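Local coordinates for glyoxylate-induced Protein (Pseudomonas aeruginosa, PDB 1SQ4), which is of uncertain function but, as a double-barrel cupin, may act as a ureidoglycine aminohydrolase, at residues K83-P88 and F138-K143; I195-P200 and R257-L262. All blocks are in the same frame, centred on the assembly; numbering follows the deposited sequence.

Interaction 1: residues K83-P88 and F138-K143; sequences KPEQDP and FHWIRK
With CG anti to its backbone N (chi1 -173°) and the chain bent at the next bond (chi2 62°), Glu-85 meets Arg-142 tip to tip, and the arginine answers with a bend at chi3 (77°) that places NE for a side-on grip. Arg-142 NE lies 2.8 Å from Glu-85 OE1, and Arg-142 NH2 lies 2.6 Å from Glu-85 OE2. Both oxygens are met on their syn sides and lie close to the guanidinium plane, a two-bond salt bridge that fixes how carboxylate and guanidinium are turned. The setting is the N-terminal cupin barrel, where the loop between strands 79-81 and 90-98 faces strand 136-144. A second donor steadies the carboxylate from within that loop: Asp-87 N reaches the anti lone pair of Glu-85 OE2 at 3.2 Å. Asp-87 turns its own carboxylate to Asn-89 and His-144. The Trp-140 benzo ring turns its edge to two oxygens of the loop, with CZ2 near Glu-85 OE1 and CH2 3.5 Å from Pro-84 O. Arg-142 CD lies over one face of that indole, offset toward the rim. His-269 of a second subunit packs against Glu-85, Trp-140 and Arg-142.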
ATOM      1  N   LYS A  83      -1.594  13.334  48.608  1.00 17.73           N
ATOM      2  CA  LYS A  83      -1.094  11.987  48.372  1.00 18.30           C
ATOM      3  C   LYS A  83      -1.139  11.830  46.860  1.00 17.69           C
ATOM      4  O   LYS A  83      -1.827  10.959  46.336  1.00 18.25           O
ATOM      5  CB  LYS A  83      -2.005  10.960  49.042  1.00 19.41           C
ATOM      6  CG  LYS A  83      -2.022  11.066  50.559  1.00 24.51           C
ATOM      7  CD  LYS A  83      -3.270  10.431  51.194  1.00 25.70           C
ATOM      8  CE  LYS A  83      -3.270   8.910  51.129  1.00 26.06           C
ATOM      9  NZ  LYS A  83      -4.483   8.329  51.773  1.00 24.38           N
ATOM     10  N   PRO A  84      -0.380  12.672  46.142  1.00 17.23           N
ATOM     11  CA  PRO A  84      -0.311  12.672  44.678  1.00 17.33           C
ATOM     12  C   PRO A  84       0.173  11.375  44.033  1.00 17.88           C
ATOM     13  O   PRO A  84      -0.446  10.876  43.093  1.00 17.78           O
ATOM     14  CB  PRO A  84       0.602  13.852  44.386  1.00 15.99           C
ATOM     15  CG  PRO A  84       1.566  13.792  45.525  1.00 16.10           C
ATOM     16  CD  PRO A  84       0.681  13.520  46.714  1.00 15.43           C
ATOM     17  N   GLU A  85       1.271  10.824  44.535  1.00 18.28           N
ATOM     18  CA  GLU A  85       1.804   9.591  43.977  1.00 20.06           C
ATOM     19  C   GLU A  85       1.555   8.397  44.896  1.00 19.95           C
ATOM     20  O   GLU A  85       1.760   8.483  46.105  1.00 19.18           O
ATOM     21  CB  GLU A  85       3.308   9.735  43.721  1.00 21.09           C
ATOM     22  CG  GLU A  85       3.907   8.550  42.993  1.00 22.53           C
ATOM     23  CD  GLU A  85       3.307   8.374  41.616  1.00 23.38           C
ATOM     24  OE1 GLU A  85       3.508   9.276  40.780  1.00 25.97           O
ATOM     25  OE2 GLU A  85       2.630   7.350  41.378  1.00 20.69           O
ATOM     26  N   GLN A  86       1.120   7.282  44.315  1.00 20.85           N
ATOM     27  CA  GLN A  86       0.845   6.067  45.085  1.00 21.69           C
ATOM     28  C   GLN A  86       1.926   5.025  44.881  1.00 20.52           C
ATOM     29  O   GLN A  86       2.067   4.089  45.674  1.00 19.53           O
ATOM     30  CB  GLN A  86      -0.496   5.470  44.668  1.00 24.27           C
ATOM     31  CG  GLN A  86      -1.666   6.334  45.024  1.00 28.43           C
ATOM     32  CD  GLN A  86      -1.658   6.707  46.482  1.00 32.24           C
ATOM     33  OE1 GLN A  86      -0.798   7.467  46.945  1.00 34.87           O
ATOM     34  NE2 GLN A  86      -2.610   6.163  47.228  1.00 34.91           N
ATOM     35  N   ASP A  87       2.687   5.204  43.808  1.00 19.05           N
ATOM     36  CA  ASP A  87       3.753   4.281  43.449  1.00 17.89           C
ATOM     37  C   ASP A  87       5.094   4.720  44.029  1.00 15.55           C
ATOM     38  O   ASP A  87       5.648   5.748  43.642  1.00 15.58           O
ATOM     39  CB  ASP A  87       3.846   4.184  41.924  1.00 18.98           C
ATOM     40  CG  ASP A  87       4.661   2.994  41.459  1.00 19.35           C
ATOM     41  OD1 ASP A  87       5.745   2.733  42.038  1.00 20.31           O
ATOM     42  OD2 ASP A  87       4.220   2.331  40.499  1.00 19.67           O
ATOM     43  N   PRO A  88       5.639   3.924  44.953  1.00 13.74           N
ATOM     44  CA  PRO A  88       6.913   4.190  45.614  1.00 12.94           C
ATOM     45  C   PRO A  88       8.132   4.192  44.692  1.00 13.48           C
ATOM     46  O   PRO A  88       9.161   4.773  45.033  1.00 14.40           O
ATOM     47  CB  PRO A  88       6.981   3.088  46.659  1.00 12.83           C
ATOM     48  CG  PRO A  88       6.320   1.947  45.954  1.00 12.75           C
ATOM     49  CD  PRO A  88       5.104   2.615  45.365  1.00 13.45           C
ATOM     50  N   PHE A 138      -0.229  21.746  34.183  1.00  6.54           N
ATOM     51  CA  PHE A 138       1.139  21.255  34.121  1.00  6.45           C
ATOM     52  C   PHE A 138       1.246  19.854  33.548  1.00  5.79           C
ATOM     53  O   PHE A 138       0.262  19.126  33.475  1.00  6.39           O
ATOM     54  CB  PHE A 138       1.785  21.261  35.512  1.00  3.71           C
ATOM     55  CG  PHE A 138       1.111  20.345  36.507  1.00  2.07           C
ATOM     56  CD1 PHE A 138      -0.075  20.722  37.124  1.00  1.36           C
ATOM     57  CD2 PHE A 138       1.710  19.145  36.884  1.00  1.91           C
ATOM     58  CE1 PHE A 138      -0.655  19.917  38.087  1.00  1.00           C
ATOM     59  CE2 PHE A 138       1.134  18.332  37.846  1.00  1.00           C
ATOM     60  CZ  PHE A 138      -0.040  18.722  38.454  1.00  1.00           C
ATOM     61  N   HIS A 139       2.464  19.492  33.158  1.00  5.44           N
ATOM     62  CA  HIS A 139       2.753  18.179  32.608  1.00  4.91           C
ATOM     63  C   HIS A 139       3.353  17.329  33.710  1.00  4.83           C
ATOM     64  O   HIS A 139       4.160  17.811  34.496  1.00  6.80           O
ATOM     65  CB  HIS A 139       3.749  18.272  31.445  1.00  2.39           C
ATOM     66  CG  HIS A 139       3.148  18.757  30.164  1.00  2.22           C
ATOM     67  ND1 HIS A 139       3.191  18.026  28.998  1.00  1.00           N
ATOM     68  CD2 HIS A 139       2.500  19.910  29.860  1.00  1.78           C
ATOM     69  CE1 HIS A 139       2.600  18.704  28.032  1.00  2.42           C
ATOM     70  NE2 HIS A 139       2.172  19.851  28.530  1.00  3.29           N
ATOM     71  N   TRP A 140       2.963  16.063  33.762  1.00  4.14           N
ATOM     72  CA  TRP A 140       3.472  15.156  34.775  1.00  2.97           C
ATOM     73  C   TRP A 140       4.008  13.906  34.078  1.00  4.66           C
ATOM     74  O   TRP A 140       3.255  13.071  33.582  1.00  6.52           O
ATOM     75  CB  TRP A 140       2.343  14.819  35.753  1.00  3.53           C
ATOM     76  CG  TRP A 140       2.709  13.946  36.936  1.00  3.00           C
ATOM     77  CD1 TRP A 140       3.952  13.519  37.295  1.00  4.02           C
ATOM     78  CD2 TRP A 140       1.796  13.339  37.864  1.00  2.43           C
ATOM     79  NE1 TRP A 140       3.870  12.670  38.382  1.00  4.20           N
ATOM     80  CE2 TRP A 140       2.552  12.542  38.748  1.00  1.77           C
ATOM     81  CE3 TRP A 140       0.399  13.382  38.029  1.00  1.96           C
ATOM     82  CZ2 TRP A 140       1.977  11.799  39.777  1.00  1.54           C
ATOM     83  CZ3 TRP A 140      -0.176  12.638  39.060  1.00  1.00           C
ATOM     84  CH2 TRP A 140       0.616  11.859  39.913  1.00  1.00           C
ATOM     85  N   ILE A 141       5.326  13.788  34.038  1.00  4.26           N
ATOM     86  CA  ILE A 141       5.962  12.661  33.396  1.00  3.04           C
ATOM     87  C   ILE A 141       6.443  11.645  34.436  1.00  3.81           C
ATOM     88  O   ILE A 141       7.221  11.981  35.330  1.00  3.48           O
ATOM     89  CB  ILE A 141       7.122  13.168  32.544  1.00  1.45           C
ATOM     90  CG1 ILE A 141       6.595  14.193  31.546  1.00  2.25           C
ATOM     91  CG2 ILE A 141       7.770  12.026  31.818  1.00  1.00           C
ATOM     92  CD1 ILE A 141       7.658  14.982  30.834  1.00  4.62           C
ATOM     93  N   ARG A 142       5.985  10.401  34.306  1.00  5.19           N
ATOM     94  CA  ARG A 142       6.344   9.346  35.255  1.00  6.21           C
ATOM     95  C   ARG A 142       7.133   8.186  34.680  1.00  5.85           C
ATOM     96  O   ARG A 142       7.014   7.858  33.499  1.00  8.15           O
ATOM     97  CB  ARG A 142       5.082   8.777  35.925  1.00  6.67           C
ATOM     98  CG  ARG A 142       4.341   9.778  36.809  1.00  6.34           C
ATOM     99  CD  ARG A 142       2.943   9.314  37.191  1.00  6.09           C
ATOM    100  NE  ARG A 142       2.896   8.291  38.239  1.00  5.26           N
ATOM    101  CZ  ARG A 142       2.704   6.996  38.016  1.00  5.15           C
ATOM    102  NH1 ARG A 142       2.548   6.553  36.775  1.00  6.70           N
ATOM    103  NH2 ARG A 142       2.636   6.150  39.035  1.00  3.63           N
ATOM    104  N   LYS A 143       7.933   7.560  35.537  1.00  3.99           N
ATOM    105  CA  LYS A 143       8.732   6.405  35.154  1.00  3.70           C
ATOM    106  C   LYS A 143       9.236   5.684  36.382  1.00  4.24           C
ATOM    107  O   LYS A 143       9.526   6.303  37.401  1.00  5.12           O
ATOM    108  CB  LYS A 143       9.947   6.814  34.323  1.00  3.52           C
ATOM    109  CG  LYS A 143      10.919   5.665  34.017  1.00  1.00           C
ATOM    110  CD  LYS A 143      12.238   6.227  33.508  1.00  1.00           C
ATOM    111  CE  LYS A 143      13.244   5.167  33.040  1.00  1.00           C
ATOM    112  NZ  LYS A 143      13.497   4.048  33.984  1.00  1.00           N
TER

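Interaction 2: residues I195-P200 and R257-L262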
ATOM      1  N   ILE A 195      14.105  20.334  26.693  1.00  4.31           N
ATOM      2  CA  ILE A 195      13.309  21.057  25.721  1.00  3.32           C
ATOM      3  C   ILE A 195      14.218  21.346  24.541  1.00  3.82           C
ATOM      4  O   ILE A 195      15.274  21.959  24.699  1.00  5.16           O
ATOM      5  CB  ILE A 195      12.787  22.382  26.264  1.00  2.57           C
ATOM      6  CG1 ILE A 195      12.037  22.147  27.565  1.00  2.80           C
ATOM      7  CG2 ILE A 195      11.849  23.031  25.226  1.00  1.00           C
ATOM      8  CD1 ILE A 195      11.478  23.412  28.174  1.00  3.42           C
ATOM      9  N   VAL A 196      13.820  20.880  23.362  1.00  3.25           N
ATOM     10  CA  VAL A 196      14.610  21.094  22.162  1.00  1.97           C
ATOM     11  C   VAL A 196      14.140  22.403  21.526  1.00  3.01           C
ATOM     12  O   VAL A 196      12.951  22.596  21.303  1.00  1.00           O
ATOM     13  CB  VAL A 196      14.418  19.929  21.192  1.00  1.40           C
ATOM     14  CG1 VAL A 196      15.338  20.086  19.993  1.00  1.00           C
ATOM     15  CG2 VAL A 196      14.682  18.629  21.917  1.00  1.00           C
ATOM     16  N   ASN A 197      15.082  23.298  21.251  1.00  4.96           N
ATOM     17  CA  ASN A 197      14.770  24.588  20.662  1.00  8.53           C
ATOM     18  C   ASN A 197      15.256  24.744  19.227  1.00 10.92           C
ATOM     19  O   ASN A 197      16.443  24.566  18.938  1.00 10.42           O
ATOM     20  CB  ASN A 197      15.396  25.700  21.485  1.00  8.49           C
ATOM     21  CG  ASN A 197      15.287  25.460  22.954  1.00  8.45           C
ATOM     22  OD1 ASN A 197      14.194  25.301  23.493  1.00  9.60           O
ATOM     23  ND2 ASN A 197      16.426  25.427  23.622  1.00  8.58           N
ATOM     24  N   PHE A 198      14.326  25.095  18.343  1.00 13.47           N
ATOM     25  CA  PHE A 198      14.624  25.315  16.933  1.00 16.52           C
ATOM     26  C   PHE A 198      14.314  26.761  16.549  1.00 19.69           C
ATOM     27  O   PHE A 198      13.171  27.217  16.660  1.00 18.96           O
ATOM     28  CB  PHE A 198      13.789  24.401  16.032  1.00 15.17           C
ATOM     29  CG  PHE A 198      14.219  22.965  16.041  1.00 16.29           C
ATOM     30  CD1 PHE A 198      13.688  22.068  16.963  1.00 17.13           C
ATOM     31  CD2 PHE A 198      15.150  22.505  15.120  1.00 16.34           C
ATOM     32  CE1 PHE A 198      14.070  20.725  16.958  1.00 17.36           C
ATOM     33  CE2 PHE A 198      15.543  21.167  15.103  1.00 16.30           C
ATOM     34  CZ  PHE A 198      15.002  20.278  16.025  1.00 17.73           C
ATOM     35  N   GLU A 199      15.337  27.477  16.098  1.00 23.39           N
ATOM     36  CA  GLU A 199      15.175  28.854  15.658  1.00 27.14           C
ATOM     37  C   GLU A 199      14.504  28.800  14.293  1.00 29.10           C
ATOM     38  O   GLU A 199      14.606  27.799  13.588  1.00 29.10           O
ATOM     39  CB  GLU A 199      16.536  29.540  15.534  1.00 29.56           C
ATOM     40  CG  GLU A 199      17.129  29.965  16.853  1.00 34.14           C
ATOM     41  CD  GLU A 199      16.328  31.080  17.502  1.00 37.65           C
ATOM     42  OE1 GLU A 199      16.252  32.178  16.907  1.00 40.44           O
ATOM     43  OE2 GLU A 199      15.772  30.861  18.599  1.00 39.25           O
ATOM     44  N   PRO A 200      13.816  29.881  13.898  1.00 31.91           N
ATOM     45  CA  PRO A 200      13.127  29.938  12.604  1.00 33.75           C
ATOM     46  C   PRO A 200      14.087  29.836  11.428  1.00 35.63           C
ATOM     47  O   PRO A 200      13.711  30.079  10.283  1.00 36.77           O
ATOM     48  CB  PRO A 200      12.411  31.283  12.659  1.00 32.63           C
ATOM     49  CG  PRO A 200      13.328  32.110  13.495  1.00 32.33           C
ATOM     50  CD  PRO A 200      13.703  31.167  14.608  1.00 31.79           C
ATOM     51  N   ARG A 257       9.754  31.007  17.545  1.00 19.50           N
ATOM     52  CA  ARG A 257      10.594  29.882  17.928  1.00 16.45           C
ATOM     53  C   ARG A 257       9.754  28.604  17.945  1.00 14.10           C
ATOM     54  O   ARG A 257       8.574  28.640  18.272  1.00 13.78           O
ATOM     55  CB  ARG A 257      11.227  30.141  19.301  1.00 15.21           C
ATOM     56  CG  ARG A 257      12.491  29.333  19.544  1.00 14.96           C
ATOM     57  CD  ARG A 257      13.377  29.933  20.633  1.00 11.85           C
ATOM     58  NE  ARG A 257      12.657  30.064  21.892  1.00 12.53           N
ATOM     59  CZ  ARG A 257      13.171  29.800  23.090  1.00 11.98           C
ATOM     60  NH1 ARG A 257      14.426  29.385  23.212  1.00  9.81           N
ATOM     61  NH2 ARG A 257      12.415  29.935  24.171  1.00 11.47           N
ATOM     62  N   PHE A 258      10.358  27.482  17.566  1.00 12.54           N
ATOM     63  CA  PHE A 258       9.656  26.195  17.544  1.00 11.18           C
ATOM     64  C   PHE A 258      10.331  25.297  18.559  1.00 10.37           C
ATOM     65  O   PHE A 258      11.519  25.022  18.436  1.00 12.47           O
ATOM     66  CB  PHE A 258       9.760  25.548  16.161  1.00  8.88           C
ATOM     67  CG  PHE A 258       9.282  24.127  16.125  1.00  6.96           C
ATOM     68  CD1 PHE A 258       7.940  23.824  16.331  1.00  6.76           C
ATOM     69  CD2 PHE A 258      10.175  23.086  15.893  1.00  5.98           C
ATOM     70  CE1 PHE A 258       7.492  22.500  16.310  1.00  4.92           C
ATOM     71  CE2 PHE A 258       9.736  21.760  15.870  1.00  4.64           C
ATOM     72  CZ  PHE A 258       8.390  21.468  16.077  1.00  3.40           C
ATOM     73  N   ARG A 259       9.599  24.822  19.555  1.00  8.11           N
ATOM     74  CA  ARG A 259      10.258  23.990  20.545  1.00  7.62           C
ATOM     75  C   ARG A 259       9.371  22.938  21.184  1.00  7.07           C
ATOM     76  O   ARG A 259       8.159  23.101  21.262  1.00  9.55           O
ATOM     77  CB  ARG A 259      10.917  24.889  21.611  1.00  7.01           C
ATOM     78  CG  ARG A 259      10.028  25.993  22.200  1.00  5.68           C
ATOM     79  CD  ARG A 259      10.840  27.145  22.829  1.00  3.24           C
ATOM     80  NE  ARG A 259      11.807  26.703  23.835  1.00  1.16           N
ATOM     81  CZ  ARG A 259      11.753  27.021  25.125  1.00  1.00           C
ATOM     82  NH1 ARG A 259      10.776  27.789  25.581  1.00  4.19           N
ATOM     83  NH2 ARG A 259      12.673  26.566  25.964  1.00  1.00           N
ATOM     84  N   TYR A 260       9.966  21.836  21.617  1.00  5.83           N
ATOM     85  CA  TYR A 260       9.168  20.806  22.225  1.00  5.21           C
ATOM     86  C   TYR A 260       9.805  20.135  23.399  1.00  6.00           C
ATOM     87  O   TYR A 260      11.022  20.015  23.487  1.00  7.94           O
ATOM     88  CB  TYR A 260       8.776  19.752  21.199  1.00  6.24           C
ATOM     89  CG  TYR A 260       9.924  19.173  20.412  1.00  7.97           C
ATOM     90  CD1 TYR A 260      10.090  19.486  19.059  1.00  7.85           C
ATOM     91  CD2 TYR A 260      10.817  18.263  20.993  1.00  9.19           C
ATOM     92  CE1 TYR A 260      11.104  18.910  18.304  1.00  6.81           C
ATOM     93  CE2 TYR A 260      11.837  17.678  20.238  1.00  7.20           C
ATOM     94  CZ  TYR A 260      11.969  18.007  18.898  1.00  8.26           C
ATOM     95  OH  TYR A 260      12.947  17.422  18.128  1.00 10.38           O
ATOM     96  N   LEU A 261       8.952  19.707  24.313  1.00  6.95           N
ATOM     97  CA  LEU A 261       9.375  19.009  25.510  1.00  7.03           C
ATOM     98  C   LEU A 261       9.709  17.584  25.080  1.00  7.56           C
ATOM     99  O   LEU A 261       8.968  16.972  24.314  1.00  9.24           O
ATOM    100  CB  LEU A 261       8.223  19.009  26.508  1.00  7.02           C
ATOM    101  CG  LEU A 261       8.392  18.212  27.788  1.00  7.68           C
ATOM    102  CD1 LEU A 261       9.338  18.936  28.731  1.00  8.99           C
ATOM    103  CD2 LEU A 261       7.031  18.032  28.430  1.00  8.14           C
ATOM    104  N   LEU A 262      10.821  17.057  25.571  1.00  7.32           N
ATOM    105  CA  LEU A 262      11.250  15.709  25.220  1.00  5.02           C
ATOM    106  C   LEU A 262      11.681  14.916  26.441  1.00  4.34           C
ATOM    107  O   LEU A 262      12.384  15.430  27.316  1.00  5.08           O
ATOM    108  CB  LEU A 262      12.417  15.790  24.229  1.00  4.86           C
ATOM    109  CG  LEU A 262      13.119  14.497  23.781  1.00  3.10           C
ATOM    110  CD1 LEU A 262      13.925  14.793  22.533  1.00  1.00           C
ATOM    111  CD2 LEU A 262      14.016  13.944  24.876  1.00  2.75           C
TER
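Val-196 and Tyr-260 lie side by side and point the same way, the valine CB standing over the phenol face, 4.0 Å from the ring centroid, in a CH-pi contact. Tyr-260 CG, between its backbone N and carbonyl carbon (chi1 52°), starts the ring beside Val-196. On the same face Phe-198 runs alongside Phe-258, with CD1 of the former 3.8 Å from CD2 of the latter. The Phe-198 ring also crosses Tyr-260 with the planes 40° apart, and these three rings form an aromatic cluster. The face of Ile-195, Asn-197, Arg-259 and Leu-261 is mixed: Asn-197 lies alongside Arg-259, its OD1 takes Arg-259 NE at 2.8 Å and Arg-259 NH2 at 3.2 Å, both from one side of the amide plane, and Ile-195 CG2 packs on Arg-259 NH2. Underneath, antiparallel strands 191-198 and 258-265 of the C-terminal cupin barrel are joined by paired bonds at Val-196 with Tyr-260 and Phe-198 with Phe-258. Tyr-260 OH bonds to Tyr-225, while Arg-259 NH2 forms a salt bridge with Glu-161. Arg-257 NH2 stands over one face of the Arg-259 guanidinium; the Glu-161 carboxylate and Asn-197 OD1 would be expected to offset the nearness of this second positive charge.

How the interactions relate
Interactions 1 and 2 fall in different cupin domains of one chain, on opposite sides of its centre and about 25 Å apart between centres, and both are largely buried. They illustrate two ways of joining parts of a barrel. Contact 83-88/138-143 ties a loop to a strand through side chains and lies beside a second subunit. Contact 195-200/257-262 is backbone pairing within one sheet, reinforced by side chains on both faces, and no other chain touches it. Across the contact, arginine grips a carboxylate in the first and an amide oxygen in the second, where its carboxylate partner, Glu-161, lies outside the segments. Strands 136-144 and 258-265 meet where His-139 and Ile-141 pack on Leu-261, linking the barrels.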